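Local coordinates for probable outer membrane protein (Pseudomonas aeruginosa, PDB 3DWO) that probably carries long-chain fatty acids or similar hydrophobic compounds across the outer membrane, as a beta-barrel channel of the FadL family, at residues 166-180 and 197-211. Residues are numbered along the deposited sequence; the frame is centred on the assembly and turned at random.
With C8E ((hydroxyethyloxy)tri(ethyloxy)octane), chain C; C8E ((hydroxyethyloxy)tri(ethyloxy)octane), chain D; C8E ((hydroxyethyloxy)tri(ethyloxy)octane), chain M.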
ATOM      1  N   ILE A 166       7.514  15.384   1.822  1.00 25.34           N
ATOM      2  CA  ILE A 166       8.151  15.266   0.516  1.00 24.54           C
ATOM      3  C   ILE A 166       8.207  13.770   0.303  1.00 24.87           C
ATOM      4  O   ILE A 166       8.927  13.042   0.994  1.00 25.16           O
ATOM      5  CB  ILE A 166       9.562  15.865   0.480  1.00 23.72           C
ATOM      6  CG1 ILE A 166       9.505  17.342   0.873  1.00 25.55           C
ATOM      7  CG2 ILE A 166      10.122  15.758  -0.928  1.00 22.95           C
ATOM      8  CD1 ILE A 166       8.591  18.188  -0.020  1.00 26.60           C
ATOM      9  N   GLN A 167       7.427  13.328  -0.669  1.00 23.65           N
ATOM     10  CA  GLN A 167       7.270  11.923  -0.963  1.00 24.90           C
ATOM     11  C   GLN A 167       7.960  11.388  -2.219  1.00 24.41           C
ATOM     12  O   GLN A 167       8.010  12.039  -3.261  1.00 24.97           O
ATOM     13  CB  GLN A 167       5.758  11.660  -1.004  1.00 24.39           C
ATOM     14  CG  GLN A 167       5.339  10.360  -1.573  1.00 27.47           C
ATOM     15  CD  GLN A 167       5.512  10.302  -3.057  1.00 23.40           C
ATOM     16  OE1 GLN A 167       5.920   9.279  -3.584  1.00 28.47           O
ATOM     17  NE2 GLN A 167       5.194  11.395  -3.750  1.00 21.46           N
ATOM     18  N   ARG A 168       8.489  10.179  -2.102  1.00 24.79           N
ATOM     19  CA  ARG A 168       9.141   9.515  -3.218  1.00 25.77           C
ATOM     20  C   ARG A 168       8.502   8.137  -3.394  1.00 23.75           C
ATOM     21  O   ARG A 168       8.519   7.312  -2.485  1.00 23.25           O
ATOM     22  CB  ARG A 168      10.640   9.371  -2.956  1.00 28.64           C
ATOM     23  CG  ARG A 168      11.341   8.415  -3.909  1.00 34.63           C
ATOM     24  CD  ARG A 168      11.339   8.917  -5.335  1.00 41.73           C
ATOM     25  NE  ARG A 168      11.838   7.902  -6.258  1.00 48.95           N
ATOM     26  CZ  ARG A 168      13.002   7.272  -6.122  1.00 51.04           C
ATOM     27  NH1 ARG A 168      13.793   7.554  -5.096  1.00 53.28           N
ATOM     28  NH2 ARG A 168      13.371   6.351  -7.007  1.00 50.76           N
ATOM     29  N   THR A 169       7.926   7.902  -4.567  1.00 23.04           N
ATOM     30  CA  THR A 169       7.287   6.624  -4.863  1.00 22.84           C
ATOM     31  C   THR A 169       7.972   5.914  -6.015  1.00 22.09           C
ATOM     32  O   THR A 169       8.293   6.530  -7.024  1.00 22.70           O
ATOM     33  CB  THR A 169       5.809   6.804  -5.285  1.00 22.48           C
ATOM     34  OG1 THR A 169       5.046   7.319  -4.192  1.00 24.13           O
ATOM     35  CG2 THR A 169       5.219   5.470  -5.718  1.00 21.58           C
ATOM     36  N   SER A 170       8.193   4.615  -5.862  1.00 22.78           N
ATOM     37  CA  SER A 170       8.780   3.822  -6.934  1.00 23.97           C
ATOM     38  C   SER A 170       7.762   2.721  -7.181  1.00 22.33           C
ATOM     39  O   SER A 170       7.170   2.200  -6.239  1.00 23.69           O
ATOM     40  CB  SER A 170      10.116   3.212  -6.515  1.00 25.29           C
ATOM     41  OG  SER A 170       9.911   2.112  -5.658  1.00 32.44           O
ATOM     42  N   GLY A 171       7.542   2.383  -8.442  1.00 21.76           N
ATOM     43  CA  GLY A 171       6.577   1.353  -8.759  1.00 20.67           C
ATOM     44  C   GLY A 171       7.035   0.474  -9.900  1.00 22.42           C
ATOM     45  O   GLY A 171       7.738   0.921 -10.806  1.00 19.73           O
ATOM     46  N   PHE A 172       6.644  -0.793  -9.842  1.00 20.52           N
ATOM     47  CA  PHE A 172       6.997  -1.743 -10.878  1.00 19.98           C
ATOM     48  C   PHE A 172       5.846  -2.717 -11.127  1.00 20.70           C
ATOM     49  O   PHE A 172       5.213  -3.201 -10.187  1.00 18.46           O
ATOM     50  CB  PHE A 172       8.238  -2.546 -10.487  1.00 22.40           C
ATOM     51  CG  PHE A 172       8.662  -3.530 -11.542  1.00 23.10           C
ATOM     52  CD1 PHE A 172       9.474  -3.125 -12.602  1.00 22.79           C
ATOM     53  CD2 PHE A 172       8.187  -4.839 -11.520  1.00 22.37           C
ATOM     54  CE1 PHE A 172       9.805  -4.011 -13.629  1.00 21.87           C
ATOM     55  CE2 PHE A 172       8.511  -5.732 -12.537  1.00 22.56           C
ATOM     56  CZ  PHE A 172       9.320  -5.319 -13.594  1.00 22.85           C
ATOM     57  N   VAL A 173       5.585  -2.993 -12.400  1.00 18.61           N
ATOM     58  CA  VAL A 173       4.532  -3.917 -12.792  1.00 19.67           C
ATOM     59  C   VAL A 173       4.981  -4.718 -14.007  1.00 20.02           C
ATOM     60  O   VAL A 173       5.500  -4.157 -14.976  1.00 20.34           O
ATOM     61  CB  VAL A 173       3.211  -3.169 -13.155  1.00 22.33           C
ATOM     62  CG1 VAL A 173       2.403  -3.983 -14.159  1.00 25.35           C
ATOM     63  CG2 VAL A 173       2.362  -2.955 -11.901  1.00 20.67           C
ATOM     64  N   SER A 174       4.808  -6.033 -13.944  1.00 18.00           N
ATOM     65  CA  SER A 174       5.149  -6.882 -15.075  1.00 17.64           C
ATOM     66  C   SER A 174       3.899  -7.718 -15.307  1.00 17.24           C
ATOM     67  O   SER A 174       3.150  -7.998 -14.372  1.00 16.01           O
ATOM     68  CB  SER A 174       6.373  -7.767 -14.787  1.00 14.22           C
ATOM     69  OG  SER A 174       6.085  -8.765 -13.829  1.00 22.35           O
ATOM     70  N   GLN A 175       3.668  -8.110 -16.551  1.00 17.17           N
ATOM     71  CA  GLN A 175       2.475  -8.864 -16.883  1.00 20.99           C
ATOM     72  C   GLN A 175       2.703  -9.442 -18.269  1.00 20.87           C
ATOM     73  O   GLN A 175       3.384  -8.832 -19.094  1.00 20.94           O
ATOM     74  CB  GLN A 175       1.279  -7.895 -16.872  1.00 24.41           C
ATOM     75  CG  GLN A 175      -0.041  -8.411 -17.403  1.00 28.53           C
ATOM     76  CD  GLN A 175      -1.141  -7.371 -17.244  1.00 30.52           C
ATOM     77  OE1 GLN A 175      -0.868  -6.222 -16.900  1.00 31.78           O
ATOM     78  NE2 GLN A 175      -2.383  -7.764 -17.498  1.00 31.17           N
ATOM     79  N   ASN A 176       2.165 -10.629 -18.514  1.00 18.81           N
ATOM     80  CA  ASN A 176       2.326 -11.255 -19.813  1.00 18.78           C
ATOM     81  C   ASN A 176       1.361 -10.643 -20.813  1.00 20.13           C
ATOM     82  O   ASN A 176       0.221 -10.322 -20.463  1.00 19.89           O
ATOM     83  CB  ASN A 176       2.041 -12.749 -19.734  1.00 18.75           C
ATOM     84  CG  ASN A 176       2.187 -13.432 -21.080  1.00 20.54           C
ATOM     85  OD1 ASN A 176       3.282 -13.478 -21.641  1.00 17.57           O
ATOM     86  ND2 ASN A 176       1.080 -13.957 -21.611  1.00 18.86           N
ATOM     87  N   LEU A 177       1.822 -10.482 -22.050  1.00 18.88           N
ATOM     88  CA  LEU A 177       0.987  -9.955 -23.119  1.00 20.01           C
ATOM     89  C   LEU A 177       0.957 -11.024 -24.198  1.00 21.37           C
ATOM     90  O   LEU A 177       1.987 -11.612 -24.540  1.00 19.57           O
ATOM     91  CB  LEU A 177       1.565  -8.678 -23.731  1.00 22.84           C
ATOM     92  CG  LEU A 177       1.870  -7.442 -22.890  1.00 28.07           C
ATOM     93  CD1 LEU A 177       2.219  -6.304 -23.853  1.00 28.90           C
ATOM     94  CD2 LEU A 177       0.675  -7.054 -22.014  1.00 30.72           C
ATOM     95  N   ASP A 178      -0.231 -11.260 -24.737  1.00 20.79           N
ATOM     96  CA  ASP A 178      -0.449 -12.246 -25.788  1.00 23.36           C
ATOM     97  C   ASP A 178      -0.993 -11.482 -27.012  1.00 24.78           C
ATOM     98  O   ASP A 178      -2.211 -11.325 -27.158  1.00 23.56           O
ATOM     99  CB  ASP A 178      -1.483 -13.260 -25.285  1.00 23.63           C
ATOM    100  CG  ASP A 178      -1.710 -14.388 -26.244  1.00 24.71           C
ATOM    101  OD1 ASP A 178      -1.396 -14.229 -27.440  1.00 27.64           O
ATOM    102  OD2 ASP A 178      -2.223 -15.435 -25.798  1.00 28.26           O
ATOM    103  N   LEU A 179      -0.097 -11.006 -27.879  1.00 24.90           N
ATOM    104  CA  LEU A 179      -0.505 -10.239 -29.065  1.00 26.83           C
ATOM    105  C   LEU A 179      -1.559 -10.894 -29.966  1.00 25.59           C
ATOM    106  O   LEU A 179      -2.448 -10.210 -30.474  1.00 26.24           O
ATOM    107  CB  LEU A 179       0.708  -9.869 -29.929  1.00 25.71           C
ATOM    108  CG  LEU A 179       1.832  -8.996 -29.366  1.00 28.26           C
ATOM    109  CD1 LEU A 179       2.483  -8.251 -30.522  1.00 27.96           C
ATOM    110  CD2 LEU A 179       1.306  -8.002 -28.357  1.00 27.28           C
ATOM    111  N   TYR A 180      -1.448 -12.197 -30.198  1.00 25.41           N
ATOM    112  CA  TYR A 180      -2.431 -12.876 -31.035  1.00 26.12           C
ATOM    113  C   TYR A 180      -3.814 -12.830 -30.385  1.00 24.80           C
ATOM    114  O   TYR A 180      -4.823 -12.626 -31.068  1.00 22.89           O
ATOM    115  CB  TYR A 180      -2.033 -14.332 -31.274  1.00 29.67           C
ATOM    116  CG  TYR A 180      -1.190 -14.548 -32.507  1.00 32.31           C
ATOM    117  CD1 TYR A 180      -1.639 -14.134 -33.763  1.00 33.90           C
ATOM    118  CD2 TYR A 180       0.052 -15.167 -32.422  1.00 33.01           C
ATOM    119  CE1 TYR A 180      -0.869 -14.333 -34.905  1.00 34.16           C
ATOM    120  CE2 TYR A 180       0.833 -15.370 -33.558  1.00 36.01           C
ATOM    121  CZ  TYR A 180       0.366 -14.949 -34.792  1.00 35.98           C
ATOM    122  OH  TYR A 180       1.144 -15.131 -35.907  1.00 39.31           O
ATOM    123  N   SER A 197      -1.719 -18.108 -26.116  1.00 27.91           N
ATOM    124  CA  SER A 197      -0.422 -18.531 -25.604  1.00 26.03           C
ATOM    125  C   SER A 197       0.630 -18.992 -26.613  1.00 25.88           C
ATOM    126  O   SER A 197       1.549 -19.733 -26.257  1.00 26.16           O
ATOM    127  CB  SER A 197      -0.632 -19.604 -24.532  1.00 26.77           C
ATOM    128  OG  SER A 197      -1.355 -19.061 -23.435  1.00 23.44           O
ATOM    129  N   ASN A 198       0.495 -18.567 -27.867  1.00 24.17           N
ATOM    130  CA  ASN A 198       1.490 -18.893 -28.880  1.00 23.02           C
ATOM    131  C   ASN A 198       2.455 -17.724 -28.850  1.00 23.62           C
ATOM    132  O   ASN A 198       3.666 -17.912 -28.765  1.00 24.91           O
ATOM    133  CB  ASN A 198       0.858 -19.027 -30.260  1.00 23.45           C
ATOM    134  CG  ASN A 198       0.226 -20.378 -30.466  1.00 22.15           C
ATOM    135  OD1 ASN A 198      -0.601 -20.814 -29.669  1.00 25.51           O
ATOM    136  ND2 ASN A 198       0.614 -21.055 -31.532  1.00 22.09           N
ATOM    137  N   SER A 199       1.913 -16.511 -28.914  1.00 20.13           N
ATOM    138  CA  SER A 199       2.739 -15.321 -28.819  1.00 20.09           C
ATOM    139  C   SER A 199       2.759 -14.990 -27.324  1.00 21.00           C
ATOM    140  O   SER A 199       1.764 -15.203 -26.623  1.00 21.22           O
ATOM    141  CB  SER A 199       2.119 -14.157 -29.606  1.00 20.52           C
ATOM    142  OG  SER A 199       0.811 -13.859 -29.147  1.00 21.18           O
ATOM    143  N   SER A 200       3.891 -14.515 -26.823  1.00 19.72           N
ATOM    144  CA  SER A 200       3.993 -14.155 -25.414  1.00 22.72           C
ATOM    145  C   SER A 200       5.243 -13.336 -25.140  1.00 23.36           C
ATOM    146  O   SER A 200       6.354 -13.679 -25.579  1.00 22.43           O
ATOM    147  CB  SER A 200       3.999 -15.395 -24.511  1.00 24.77           C
ATOM    148  OG  SER A 200       5.252 -16.044 -24.545  1.00 30.99           O
ATOM    149  N   ALA A 201       5.043 -12.252 -24.405  1.00 21.42           N
ATOM    150  CA  ALA A 201       6.123 -11.357 -24.042  1.00 22.90           C
ATOM    151  C   ALA A 201       5.793 -10.774 -22.674  1.00 22.06           C
ATOM    152  O   ALA A 201       4.624 -10.541 -22.352  1.00 20.62           O
ATOM    153  CB  ALA A 201       6.245 -10.252 -25.074  1.00 21.00           C
ATOM    154  N   LEU A 202       6.819 -10.561 -21.860  1.00 20.94           N
ATOM    155  CA  LEU A 202       6.608  -9.992 -20.543  1.00 20.72           C
ATOM    156  C   LEU A 202       6.703  -8.477 -20.623  1.00 23.32           C
ATOM    157  O   LEU A 202       7.756  -7.919 -20.965  1.00 22.24           O
ATOM    158  CB  LEU A 202       7.648 -10.512 -19.554  1.00 21.29           C
ATOM    159  CG  LEU A 202       7.455 -10.016 -18.114  1.00 21.63           C
ATOM    160  CD1 LEU A 202       6.244 -10.706 -17.503  1.00 21.31           C
ATOM    161  CD2 LEU A 202       8.702 -10.305 -17.289  1.00 20.63           C
ATOM    162  N   MET A 203       5.586  -7.820 -20.341  1.00 23.53           N
ATOM    163  CA  MET A 203       5.522  -6.366 -20.331  1.00 25.99           C
ATOM    164  C   MET A 203       6.069  -5.943 -18.967  1.00 25.36           C
ATOM    165  O   MET A 203       5.681  -6.506 -17.949  1.00 24.61           O
ATOM    166  CB  MET A 203       4.069  -5.918 -20.478  1.00 29.40           C
ATOM    167  CG  MET A 203       3.820  -4.487 -20.077  1.00 34.61           C
ATOM    168  SD  MET A 203       4.623  -3.343 -21.188  1.00 43.14           S
ATOM    169  CE  MET A 203       3.230  -2.832 -22.185  1.00 39.75           C
ATOM    170  N   ARG A 204       6.974  -4.969 -18.950  1.00 25.03           N
ATOM    171  CA  ARG A 204       7.577  -4.487 -17.705  1.00 24.65           C
ATOM    172  C   ARG A 204       7.518  -2.969 -17.617  1.00 23.00           C
ATOM    173  O   ARG A 204       7.971  -2.271 -18.520  1.00 21.47           O
ATOM    174  CB  ARG A 204       9.042  -4.941 -17.608  1.00 25.81           C
ATOM    175  CG  ARG A 204       9.211  -6.461 -17.588  1.00 31.39           C
ATOM    176  CD  ARG A 204      10.666  -6.896 -17.388  1.00 31.88           C
ATOM    177  NE  ARG A 204      11.517  -6.572 -18.530  1.00 34.26           N
ATOM    178  CZ  ARG A 204      12.720  -7.107 -18.743  1.00 35.72           C
ATOM    179  NH1 ARG A 204      13.212  -7.999 -17.888  1.00 32.97           N
ATOM    180  NH2 ARG A 204      13.431  -6.755 -19.812  1.00 32.93           N
ATOM    181  N   VAL A 205       6.967  -2.461 -16.520  1.00 22.29           N
ATOM    182  CA  VAL A 205       6.854  -1.020 -16.327  1.00 20.01           C
ATOM    183  C   VAL A 205       7.561  -0.620 -15.037  1.00 20.02           C
ATOM    184  O   VAL A 205       7.264  -1.149 -13.963  1.00 19.30           O
ATOM    185  CB  VAL A 205       5.364  -0.580 -16.248  1.00 19.33           C
ATOM    186  CG1 VAL A 205       5.264   0.941 -16.263  1.00 16.58           C
ATOM    187  CG2 VAL A 205       4.583  -1.183 -17.404  1.00 18.84           C
ATOM    188  N   LYS A 206       8.498   0.315 -15.151  1.00 20.36           N
ATOM    189  CA  LYS A 206       9.264   0.792 -14.003  1.00 22.32           C
ATOM    190  C   LYS A 206       9.154   2.311 -13.970  1.00 21.50           C
ATOM    191  O   LYS A 206       9.620   2.995 -14.880  1.00 19.94           O
ATOM    192  CB  LYS A 206      10.730   0.370 -14.139  1.00 24.66           C
ATOM    193  CG  LYS A 206      11.635   0.948 -13.073  1.00 31.17           C
ATOM    194  CD  LYS A 206      11.647   0.093 -11.825  1.00 38.17           C
ATOM    195  CE  LYS A 206      12.592  -1.091 -11.993  1.00 42.54           C
ATOM    196  NZ  LYS A 206      14.017  -0.648 -12.128  1.00 43.18           N
ATOM    197  N   VAL A 207       8.539   2.836 -12.917  1.00 20.87           N
ATOM    198  CA  VAL A 207       8.337   4.271 -12.799  1.00 21.85           C
ATOM    199  C   VAL A 207       8.613   4.767 -11.390  1.00 24.53           C
ATOM    200  O   VAL A 207       8.577   3.995 -10.432  1.00 23.29           O
ATOM    201  CB  VAL A 207       6.892   4.642 -13.205  1.00 24.47           C
ATOM    202  CG1 VAL A 207       6.687   4.359 -14.700  1.00 21.54           C
ATOM    203  CG2 VAL A 207       5.886   3.818 -12.385  1.00 20.39           C
ATOM    204  N   ASP A 208       8.878   6.067 -11.275  1.00 25.32           N
ATOM    205  CA  ASP A 208       9.195   6.690  -9.995  1.00 26.75           C
ATOM    206  C   ASP A 208       8.745   8.147 -10.014  1.00 25.35           C
ATOM    207  O   ASP A 208       8.537   8.724 -11.081  1.00 23.37           O
ATOM    208  CB  ASP A 208      10.710   6.662  -9.763  1.00 30.99           C
ATOM    209  CG  ASP A 208      11.294   5.260  -9.854  1.00 38.51           C
ATOM    210  OD1 ASP A 208      11.256   4.532  -8.839  1.00 42.46           O
ATOM    211  OD2 ASP A 208      11.790   4.880 -10.943  1.00 41.33           O
ATOM    212  N   ASN A 209       8.609   8.737  -8.831  1.00 23.45           N
ATOM    213  CA  ASN A 209       8.219  10.137  -8.722  1.00 24.86           C
ATOM    214  C   ASN A 209       8.400  10.700  -7.320  1.00 24.34           C
ATOM    215  O   ASN A 209       8.245   9.996  -6.321  1.00 24.46           O
ATOM    216  CB  ASN A 209       6.759  10.349  -9.139  1.00 22.48           C
ATOM    217  CG  ASN A 209       6.375  11.824  -9.159  1.00 23.78           C
ATOM    218  OD1 ASN A 209       6.970  12.610  -9.890  1.00 22.88           O
ATOM    219  ND2 ASN A 209       5.389  12.205  -8.348  1.00 22.58           N
ATOM    220  N   THR A 210       8.720  11.986  -7.267  1.00 23.65           N
ATOM    221  CA  THR A 210       8.897  12.697  -6.010  1.00 23.99           C
ATOM    222  C   THR A 210       7.994  13.923  -6.083  1.00 25.81           C
ATOM    223  O   THR A 210       8.068  14.693  -7.043  1.00 25.90           O
ATOM    224  CB  THR A 210      10.359  13.155  -5.822  1.00 22.70           C
ATOM    225  OG1 THR A 210      11.216  12.006  -5.795  1.00 22.19           O
ATOM    226  CG2 THR A 210      10.517  13.922  -4.511  1.00 21.91           C
ATOM    227  N   SER A 211       7.127  14.087  -5.089  1.00 26.37           N
ATOM    228  CA  SER A 211       6.219  15.229  -5.054  1.00 27.86           C
ATOM    229  C   SER A 211       5.837  15.552  -3.611  1.00 29.06           C
ATOM    230  O   SER A 211       5.959  14.708  -2.727  1.00 29.62           O
ATOM    231  CB  SER A 211       4.963  14.944  -5.885  1.00 25.59           C
ATOM    232  OG  SER A 211       4.201  13.895  -5.322  1.00 26.58           O
TER
HETATM  233  C1  C8E C 453      -0.435  -3.160 -22.982  1.00 30.17           C
HETATM  234  C2  C8E C 453      -1.250  -3.178 -24.184  1.00 28.94           C
HETATM  235  C3  C8E C 453      -0.813  -4.141 -25.185  1.00 28.37           C
HETATM  236  C4  C8E C 453      -1.630  -3.929 -26.368  1.00 27.65           C
HETATM  237  C5  C8E C 453      -1.364  -5.031 -27.317  1.00 28.17           C
HETATM  238  C6  C8E C 453      -2.243  -4.928 -28.454  1.00 28.91           C
HETATM  239  C7  C8E C 453      -1.641  -5.915 -29.337  1.00 28.97           C
HETATM  240  C8  C8E C 453      -2.386  -5.891 -30.602  1.00 30.19           C
HETATM  241  O9  C8E C 453      -2.217  -6.715 -31.739  1.00 34.68           O
HETATM  242  C10 C8E C 453      -0.979  -6.726 -32.420  1.00 33.99           C
HETATM  243  C11 C8E C 453      -1.181  -7.665 -33.561  1.00 37.40           C
HETATM  244  O12 C8E C 453      -0.353  -8.829 -33.455  1.00 42.54           O
HETATM  245  C13 C8E C 453      -0.679  -9.864 -34.415  1.00 46.98           C
HETATM  246  C14 C8E C 453       0.057 -11.224 -34.602  1.00 52.83           C
HETATM  247  O15 C8E C 453       1.080 -11.910 -33.815  1.00 54.32           O
HETATM  248  C16 C8E C 453       2.395 -11.534 -34.258  1.00 54.57           C
HETATM  249  C17 C8E C 453       2.989 -12.416 -35.369  1.00 53.90           C
HETATM  250  O18 C8E C 453       3.944 -11.927 -36.336  1.00 53.07           O
HETATM  251  C19 C8E C 453       3.307 -11.398 -37.529  1.00 53.49           C
HETATM  252  C20 C8E C 453       4.027 -10.446 -38.552  1.00 53.75           C
HETATM  253  O21 C8E C 453       3.217  -9.646 -39.421  1.00 54.93           O
HETATM  254  C1  C8E D 454      -6.904  -4.502  -6.930  1.00 50.18           C
HETATM  255  C2  C8E D 454      -5.668  -4.318  -7.683  1.00 50.76           C
HETATM  256  C3  C8E D 454      -5.209  -2.940  -7.805  1.00 49.31           C
HETATM  257  C4  C8E D 454      -3.931  -2.976  -8.492  1.00 50.82           C
HETATM  258  C5  C8E D 454      -3.198  -1.717  -8.208  1.00 50.43           C
HETATM  259  C6  C8E D 454      -1.781  -1.891  -8.470  1.00 51.12           C
HETATM  260  C7  C8E D 454      -1.390  -0.506  -8.663  1.00 52.35           C
HETATM  261  C8  C8E D 454      -0.064  -0.282  -8.038  1.00 53.78           C
HETATM  262  O9  C8E D 454       1.069   0.333  -8.635  1.00 51.56           O
HETATM  263  C10 C8E D 454       1.627  -0.246  -9.799  1.00 51.76           C
HETATM  264  C11 C8E D 454       2.780   0.631 -10.175  1.00 49.18           C
HETATM  265  O12 C8E D 454       2.386   1.587 -11.174  1.00 48.77           O
HETATM  266  C13 C8E D 454       2.995   1.420 -12.491  1.00 46.07           C
HETATM  267  C14 C8E D 454       2.497   0.468 -13.625  1.00 47.72           C
HETATM  268  O15 C8E D 454       2.210   0.706 -15.036  1.00 48.48           O
HETATM  269  C16 C8E D 454       0.833   1.076 -15.255  1.00 47.91           C
HETATM  270  C17 C8E D 454      -0.117  -0.107 -15.525  1.00 45.87           C
HETATM  271  O18 C8E D 454       0.340  -1.423 -15.901  1.00 46.74           O
HETATM  272  C19 C8E D 454       0.450  -1.608 -17.338  1.00 44.79           C
HETATM  273  C20 C8E D 454      -0.298  -2.752 -18.118  1.00 45.53           C
HETATM  274  O21 C8E D 454       0.386  -3.991 -18.364  1.00 42.02           O
HETATM  275  C1  C8E M 463       5.639  18.331  -8.559  1.00 74.34           C
HETATM  276  C2  C8E M 463       6.583  17.635  -7.696  1.00 75.10           C
HETATM  277  C3  C8E M 463       7.883  18.259  -7.565  1.00 75.27           C
HETATM  278  C4  C8E M 463       8.508  17.700  -6.379  1.00 74.95           C
HETATM  279  C5  C8E M 463       9.515  18.669  -5.871  1.00 75.44           C
HETATM  280  C6  C8E M 463       9.193  19.035  -4.511  1.00 76.12           C
HETATM  281  C7  C8E M 463       8.907  20.445  -4.683  1.00 77.14           C
HETATM  282  C8  C8E M 463       9.240  21.128  -3.413  1.00 77.49           C
HETATM  283  O9  C8E M 463       8.386  21.351  -2.301  1.00 77.78           O
HETATM  284  C10 C8E M 463       7.205  22.125  -2.487  1.00 78.05           C
HETATM  285  C11 C8E M 463       6.540  22.154  -1.143  1.00 78.05           C
HETATM  286  O12 C8E M 463       7.156  23.122  -0.270  1.00 77.98           O
HETATM  287  O   HOH W   1      -1.205 -16.464 -28.973  1.00 23.06           O
HETATM  288  O   HOH W   2      -1.214 -16.262 -22.944  1.00 28.42           O
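Phe-172 lies diagonally against Lys-206 and beside the stem of Arg-204 where 166-177 and 201-211, antiparallel neighbours in the wall of the FadL-family beta barrel, run together. The Phe-172 ring leans over the next strand because chi1 (-179°) sets CG opposite the backbone N: CD1 meets Lys-206 CE at 3.8 Å and CZ meets Arg-204 CB at 4.0 Å. Arg-204 points the same way, its guanidinium steeply inclined to the ring and bonded to Asn-245. Farther along this face, Arg-168 bends at chi2 and reaches diagonally to Asp-208, forming a salt bridge from Arg-168 NH2 to Asp-208 OD1 (3.3 Å), its hydrogen bond weak and the two planar groups 60° apart. The other face, with Val-173, Val-205 and Val-207, packs on a bound detergent molecule, whose terminal O21 donates a hydrogen bond to Gln-175 OE1, also held by Arg-372. Leu-177 crosses Met-203, CG against CB at 3.6 Å, and both touch the tail of a second detergent, whose O15 sits over the centre of one face of the Tyr-180 ring. Beyond the strands, Asp-178 N-caps helix 179-184; its OD2 accepts a hydrogen bond from Ser-197 N on the syn side, well out of the carboxylate plane, while Ser-199 OG receives Tyr-180 N almost straight, at 3.0 Å and 175°.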